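Local coordinates for protein NADPH-quinone reductase (Pediococcus pentosaceus ATCC 25745, PDB 3HA2) that probably acts as an FMN-dependent NAD(P)H:quinone oxidoreductase, of which this chain is the flavodoxin-like domain, at residues M1-I6 with N52-L57; K93-V98 with T132-L137. One frame throughout, in Å; residues are numbered along the deposited sequence.

Interaction 1: residues M1-I6 with N52-L57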
loop_
_atom_site.group_PDB
_atom_site.type_symbol
_atom_site.label_atom_id
_atom_site.label_comp_id
_atom_site.label_asym_id
_atom_site.label_seq_id
_atom_site.Cartn_x
_atom_site.Cartn_y
_atom_site.Cartn_z
HETATM N N MSE A 1 25.979 -15.402 -1.061
HETATM C CA MSE A 1 24.829 -14.466 -0.959
HETATM C C MSE A 1 23.814 -15.036 0.000
HETATM O O MSE A 1 23.433 -16.206 -0.099
HETATM C CB MSE A 1 24.164 -14.270 -2.317
HETATM C CG MSE A 1 23.054 -13.225 -2.308
HETATM SE SE MSE A 1 21.950 -13.344 -3.900
HETATM C CE MSE A 1 21.299 -15.173 -3.676
ATOM N N GLN A 2 23.375 -14.195 0.927
ATOM C CA GLN A 2 22.374 -14.579 1.902
ATOM C C GLN A 2 21.058 -13.903 1.527
ATOM O O GLN A 2 21.027 -12.701 1.208
ATOM C CB GLN A 2 22.812 -14.159 3.315
ATOM C CG GLN A 2 24.231 -14.602 3.709
ATOM C CD GLN A 2 24.391 -16.114 3.771
ATOM O OE1 GLN A 2 23.617 -16.798 4.435
ATOM N NE2 GLN A 2 25.415 -16.640 3.095
ATOM N N THR A 3 19.979 -14.678 1.576
ATOM C CA THR A 3 18.646 -14.187 1.204
ATOM C C THR A 3 17.689 -14.278 2.379
ATOM O O THR A 3 17.640 -15.293 3.079
ATOM C CB THR A 3 18.073 -15.008 0.027
ATOM O OG1 THR A 3 18.976 -14.941 -1.077
ATOM C CG2 THR A 3 16.711 -14.489 -0.415
ATOM N N LEU A 4 16.939 -13.195 2.588
ATOM C CA LEU A 4 15.926 -13.131 3.619
ATOM C C LEU A 4 14.568 -13.055 2.942
ATOM O O LEU A 4 14.317 -12.149 2.141
ATOM C CB LEU A 4 16.135 -11.859 4.481
ATOM C CG LEU A 4 15.120 -11.577 5.595
ATOM C CD1 LEU A 4 15.075 -12.719 6.634
ATOM C CD2 LEU A 4 15.440 -10.237 6.270
ATOM N N ILE A 5 13.690 -14.001 3.268
ATOM C CA ILE A 5 12.334 -13.989 2.735
ATOM C C ILE A 5 11.368 -13.566 3.843
ATOM O O ILE A 5 11.158 -14.300 4.813
ATOM C CB ILE A 5 11.952 -15.343 2.121
ATOM C CG1 ILE A 5 13.007 -15.775 1.081
ATOM C CG2 ILE A 5 10.555 -15.262 1.458
ATOM C CD1 ILE A 5 12.778 -17.184 0.584
ATOM N N ILE A 6 10.810 -12.365 3.686
ATOM C CA ILE A 6 9.810 -11.823 4.613
ATOM C C ILE A 6 8.443 -12.321 4.159
ATOM O O ILE A 6 7.923 -11.890 3.119
ATOM C CB ILE A 6 9.769 -10.273 4.596
ATOM C CG1 ILE A 6 11.156 -9.664 4.852
ATOM C CG2 ILE A 6 8.724 -9.755 5.615
ATOM C CD1 ILE A 6 11.794 -10.094 6.161
ATOM N N ASN A 52 21.546 -9.824 5.534
ATOM C CA ASN A 52 21.187 -10.431 4.246
ATOM C C ASN A 52 21.443 -9.505 3.071
ATOM O O ASN A 52 21.455 -8.285 3.236
ATOM C CB ASN A 52 19.747 -10.960 4.262
ATOM C CG ASN A 52 19.600 -12.198 5.133
ATOM O OD1 ASN A 52 19.669 -13.325 4.633
ATOM N ND2 ASN A 52 19.445 -11.999 6.440
ATOM N N ASP A 53 21.675 -10.099 1.894
ATOM C CA ASP A 53 22.018 -9.373 0.667
ATOM C C ASP A 53 20.822 -9.209 -0.258
ATOM O O ASP A 53 20.706 -8.216 -0.963
ATOM C CB ASP A 53 23.115 -10.127 -0.102
ATOM C CG ASP A 53 24.328 -10.402 0.748
ATOM O OD1 ASP A 53 24.968 -9.416 1.173
ATOM O OD2 ASP A 53 24.639 -11.595 0.996
ATOM N N ARG A 54 19.948 -10.200 -0.277
ATOM C CA ARG A 54 18.747 -10.126 -1.094
ATOM C C ARG A 54 17.545 -10.271 -0.170
ATOM O O ARG A 54 17.454 -11.223 0.598
ATOM C CB ARG A 54 18.733 -11.233 -2.156
ATOM C CG ARG A 54 17.475 -11.241 -3.008
ATOM C CD ARG A 54 17.569 -12.294 -4.126
ATOM N NE ARG A 54 18.635 -11.970 -5.071
ATOM C CZ ARG A 54 19.087 -12.800 -6.009
ATOM N NH1 ARG A 54 18.574 -14.023 -6.135
ATOM N NH2 ARG A 54 20.072 -12.410 -6.813
ATOM N N ILE A 55 16.638 -9.307 -0.254
ATOM C CA ILE A 55 15.482 -9.242 0.616
ATOM C C ILE A 55 14.273 -9.430 -0.282
ATOM O O ILE A 55 14.054 -8.648 -1.213
ATOM C CB ILE A 55 15.354 -7.861 1.350
ATOM C CG1 ILE A 55 16.710 -7.324 1.894
ATOM C CG2 ILE A 55 14.268 -7.924 2.430
ATOM C CD1 ILE A 55 17.453 -8.236 2.886
ATOM N N ILE A 56 13.505 -10.473 -0.009
ATOM C CA ILE A 56 12.321 -10.758 -0.792
ATOM C C ILE A 56 11.082 -10.558 0.071
ATOM O O ILE A 56 10.990 -11.092 1.176
ATOM C CB ILE A 56 12.386 -12.179 -1.359
ATOM C CG1 ILE A 56 13.464 -12.242 -2.451
ATOM C CG2 ILE A 56 11.022 -12.627 -1.862
ATOM C CD1 ILE A 56 13.878 -13.659 -2.841
ATOM N N LEU A 57 10.142 -9.769 -0.420
ATOM C CA LEU A 57 8.884 -9.616 0.303
ATOM C C LEU A 57 7.864 -10.491 -0.382
ATOM O O LEU A 57 7.611 -10.345 -1.585
ATOM C CB LEU A 57 8.410 -8.174 0.284
ATOM C CG LEU A 57 9.456 -7.131 0.688
ATOM C CD1 LEU A 57 8.777 -5.743 0.636
ATOM C CD2 LEU A 57 10.089 -7.403 2.054
#

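Interaction 2: residues K93-V98 with T132-L137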
loop_
_atom_site.group_PDB
_atom_site.type_symbol
_atom_site.label_atom_id
_atom_site.label_comp_id
_atom_site.label_asym_id
_atom_site.label_seq_id
_atom_site.Cartn_x
_atom_site.Cartn_y
_atom_site.Cartn_z
ATOM N N LYS A 93 21.772 -3.700 -1.478
ATOM C CA LYS A 93 21.001 -4.942 -1.336
ATOM C C LYS A 93 19.974 -5.007 -2.468
ATOM O O LYS A 93 19.637 -3.977 -3.074
ATOM C CB LYS A 93 20.314 -5.021 0.043
ATOM C CG LYS A 93 21.286 -4.981 1.222
ATOM C CD LYS A 93 20.545 -4.991 2.578
ATOM C CE LYS A 93 21.506 -4.730 3.730
ATOM N NZ LYS A 93 22.430 -5.901 3.924
ATOM N N GLU A 94 19.511 -6.218 -2.773
ATOM C CA GLU A 94 18.515 -6.424 -3.814
ATOM C C GLU A 94 17.172 -6.555 -3.133
ATOM O O GLU A 94 17.081 -7.157 -2.062
ATOM C CB GLU A 94 18.809 -7.680 -4.647
ATOM C CG GLU A 94 20.019 -7.524 -5.566
ATOM C CD GLU A 94 20.489 -8.829 -6.170
ATOM O OE1 GLU A 94 20.283 -9.893 -5.566
ATOM O OE2 GLU A 94 21.092 -8.784 -7.265
ATOM N N LEU A 95 16.144 -5.960 -3.745
ATOM C CA LEU A 95 14.775 -6.081 -3.244
ATOM C C LEU A 95 13.989 -6.882 -4.269
ATOM O O LEU A 95 13.956 -6.506 -5.439
ATOM C CB LEU A 95 14.110 -4.721 -3.073
ATOM C CG LEU A 95 12.670 -4.791 -2.527
ATOM C CD1 LEU A 95 12.632 -5.383 -1.075
ATOM C CD2 LEU A 95 11.960 -3.429 -2.578
ATOM N N GLY A 96 13.371 -7.968 -3.818
ATOM C CA GLY A 96 12.503 -8.791 -4.666
ATOM C C GLY A 96 11.102 -8.848 -4.087
ATOM O O GLY A 96 10.886 -8.606 -2.888
ATOM N N ILE A 97 10.150 -9.187 -4.941
ATOM C CA ILE A 97 8.744 -9.259 -4.569
ATOM C C ILE A 97 8.192 -10.563 -5.112
ATOM O O ILE A 97 8.283 -10.827 -6.326
ATOM C CB ILE A 97 7.949 -8.067 -5.192
ATOM C CG1 ILE A 97 8.510 -6.712 -4.715
ATOM C CG2 ILE A 97 6.422 -8.236 -4.927
ATOM C CD1 ILE A 97 8.325 -6.425 -3.240
ATOM N N VAL A 98 7.659 -11.401 -4.226
ATOM C CA VAL A 98 6.893 -12.587 -4.654
ATOM C C VAL A 98 5.437 -12.319 -4.273
ATOM O O VAL A 98 5.071 -12.453 -3.106
ATOM C CB VAL A 98 7.419 -13.887 -4.002
ATOM C CG1 VAL A 98 6.569 -15.120 -4.456
ATOM C CG2 VAL A 98 8.902 -14.092 -4.389
ATOM N N THR A 132 16.115 4.018 -1.170
ATOM C CA THR A 132 17.038 3.407 -0.222
ATOM C C THR A 132 18.300 2.864 -0.903
ATOM O O THR A 132 19.114 2.203 -0.252
ATOM C CB THR A 132 16.332 2.293 0.598
ATOM O OG1 THR A 132 15.747 1.339 -0.290
ATOM C CG2 THR A 132 15.202 2.879 1.445
ATOM N N LYS A 133 18.443 3.126 -2.208
ATOM C CA LYS A 133 19.616 2.710 -2.997
ATOM C C LYS A 133 19.768 1.184 -3.125
ATOM O O LYS A 133 20.891 0.660 -3.226
ATOM C CB LYS A 133 20.916 3.340 -2.455
ATOM C CG LYS A 133 20.838 4.857 -2.293
ATOM C CD LYS A 133 22.152 5.470 -1.771
ATOM C CE LYS A 133 21.992 6.986 -1.649
ATOM N NZ LYS A 133 23.224 7.682 -1.142
HETATM N N MSE A 134 18.626 0.496 -3.111
HETATM C CA MSE A 134 18.561 -0.941 -3.368
HETATM C C MSE A 134 18.409 -1.194 -4.871
HETATM O O MSE A 134 17.975 -0.307 -5.607
HETATM C CB MSE A 134 17.367 -1.548 -2.632
HETATM C CG MSE A 134 17.456 -1.453 -1.134
HETATM SE SE MSE A 134 15.888 -2.277 -0.304
HETATM C CE MSE A 134 16.521 -4.145 -0.269
HETATM N N MSE A 135 18.774 -2.399 -5.303
HETATM C CA MSE A 135 18.560 -2.874 -6.652
HETATM C C MSE A 135 17.220 -3.617 -6.728
HETATM O O MSE A 135 17.055 -4.666 -6.120
HETATM C CB MSE A 135 19.707 -3.813 -7.052
HETATM C CG MSE A 135 19.447 -4.629 -8.295
HETATM SE SE MSE A 135 19.350 -3.471 -9.862
HETATM C CE MSE A 135 21.228 -2.873 -9.939
ATOM N N TYR A 136 16.277 -3.077 -7.486
ATOM C CA TYR A 136 14.952 -3.680 -7.632
ATOM C C TYR A 136 14.990 -4.782 -8.684
ATOM O O TYR A 136 15.374 -4.541 -9.853
ATOM C CB TYR A 136 13.985 -2.593 -8.083
ATOM C CG TYR A 136 12.524 -2.904 -7.986
ATOM C CD1 TYR A 136 11.925 -3.170 -6.740
ATOM C CD2 TYR A 136 11.709 -2.875 -9.120
ATOM C CE1 TYR A 136 10.563 -3.413 -6.626
ATOM C CE2 TYR A 136 10.313 -3.115 -9.009
ATOM C CZ TYR A 136 9.769 -3.385 -7.759
ATOM O OH TYR A 136 8.429 -3.590 -7.618
ATOM N N LEU A 137 14.646 -5.990 -8.257
ATOM C CA LEU A 137 14.574 -7.157 -9.147
ATOM C C LEU A 137 13.256 -7.193 -9.908
ATOM O O LEU A 137 12.273 -6.594 -9.461
ATOM C CB LEU A 137 14.699 -8.452 -8.334
ATOM C CG LEU A 137 15.959 -8.682 -7.490
ATOM C CD1 LEU A 137 15.774 -9.917 -6.604
ATOM C CD2 LEU A 137 17.195 -8.827 -8.356
#

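Interaction 1: residues M1-I6 with N52-L57
Strands 3-6 and 54-57 run side by side and parallel, 16° apart, in the central sheet of the flavodoxin-like fold. A parallel ladder joins them: L4 N donates to R54 O, L4 O accepts from I56 N, and I56 O takes I6 N, each donor lying nearly along the C=O axis. At the entrance to the ladder Q2 O is gripped twice, by R54 N in the carbonyl plane (3.1 Å) and by D53 N from above it (2.8 Å). D53 also turns its carboxylate back, so that OD2 receives Q2 N through its anti lone pair at 2.9 Å with an almost straight N-H...O angle of 174°.

T3 and R54 share one face of the pair with I5 and I56; CG2 of T3 rests on CD1 of I56 at 3.8 Å. On the other face L4 CB packs over the amide carbon of N52 (CB to CG 3.5 Å), while I6 CG1 lies alongside L57 CD2. ND2 of N52 is held by L48 O, at the end of helix 42-50, which covers this face.

R54 leaves its strand with CG anti to the backbone N and bends at chi3 (-65°). Its guanidinium is fixed by a salt bridge to E94 and a hydrogen bond to N166 O. The selenium of selenomethionine M1 sits over its centre, 3.6 Å from R54 NH2. An alanine here would remove the guanidinium, its bonds to E94 and N166 and the surface under M1, and would probably loosen the chain's first residue and the tie to strand 94-101. T3 OG1 is hydrogen-bonded to A164 O.

Interaction 2: residues K93-V98 with T132-L137
Three backbone hydrogen bonds tie residues 93-95 to 135-137 in parallel register. M135 N reaches K93 O in the carbonyl plane, L95 N meets M135 O from above that carbonyl's plane, and L137 N points nearly along the C=O axis of L95 (2.9 Å, N-H...O angle 175°). A CA-H...O contact from E94 CA to M135 O, at 3.2 Å, supplements the middle bond.

Apolar contacts divide between two faces. On that of L95 and Y136, selenomethionine M134 bends at chi3 (85°) and brings its methyl CE across to L95 CB at 3.7 Å; the same methyl approaches E94 O. L95, with CG anti to the backbone N, reaches CD1 of the Y136 ring through CD2 at 4.2 Å. Helix 123-131 adds F128 against M134 and A129 against Y136. On the other face the aliphatic part of E94 runs beside M135, CG to CB 4.0 Å, and L137 crosses it obliquely, placing CD2 4.0 Å from E94 CD. The other methyl of L137, CD1, comes to 4.0 Å from G96 CA, so a side chain at G96 would be crowded there.

Polar side-chain ends look elsewhere: E94 OE1 pairs with R54, and K93 NZ bonds to N52 O. Before strand 135-143, K133 adopts positive phi (65°) as the C-prime residue of a Schellman motif closing helix 123-131. Strand 94-101, the connection containing helix 123-131, and strand 135-143, one of two outermost in the sheet, form the last beta-alpha-beta crossover of the flavodoxin-like fold.

Overall arrangement
Interactions 1 and 2 are consecutive parts of one five-stranded parallel sheet, ordered 31-35, 3-7, 54-60, 94-101, 135-143, and their centres lie about 9 Å apart. They meet where strands 54-60 and 94-101 are neighbours. Two polar links bind them: the salt bridge from R54 NE to E94 OE1, at 2.7 Å, and the probable hydrogen bond from K93 NZ to N52 O, also 2.7 Å. I55 O also lies 3.6 Å from L95 CD1. The C-terminal end of helix 150-165 touches both, through A164 at T3 and Y163 at L137. The contacts involve the N-terminal parts of their strands, whereas flavodoxin-like proteins bind FMN at the C-terminal ends, so both probably lie away from the flavin.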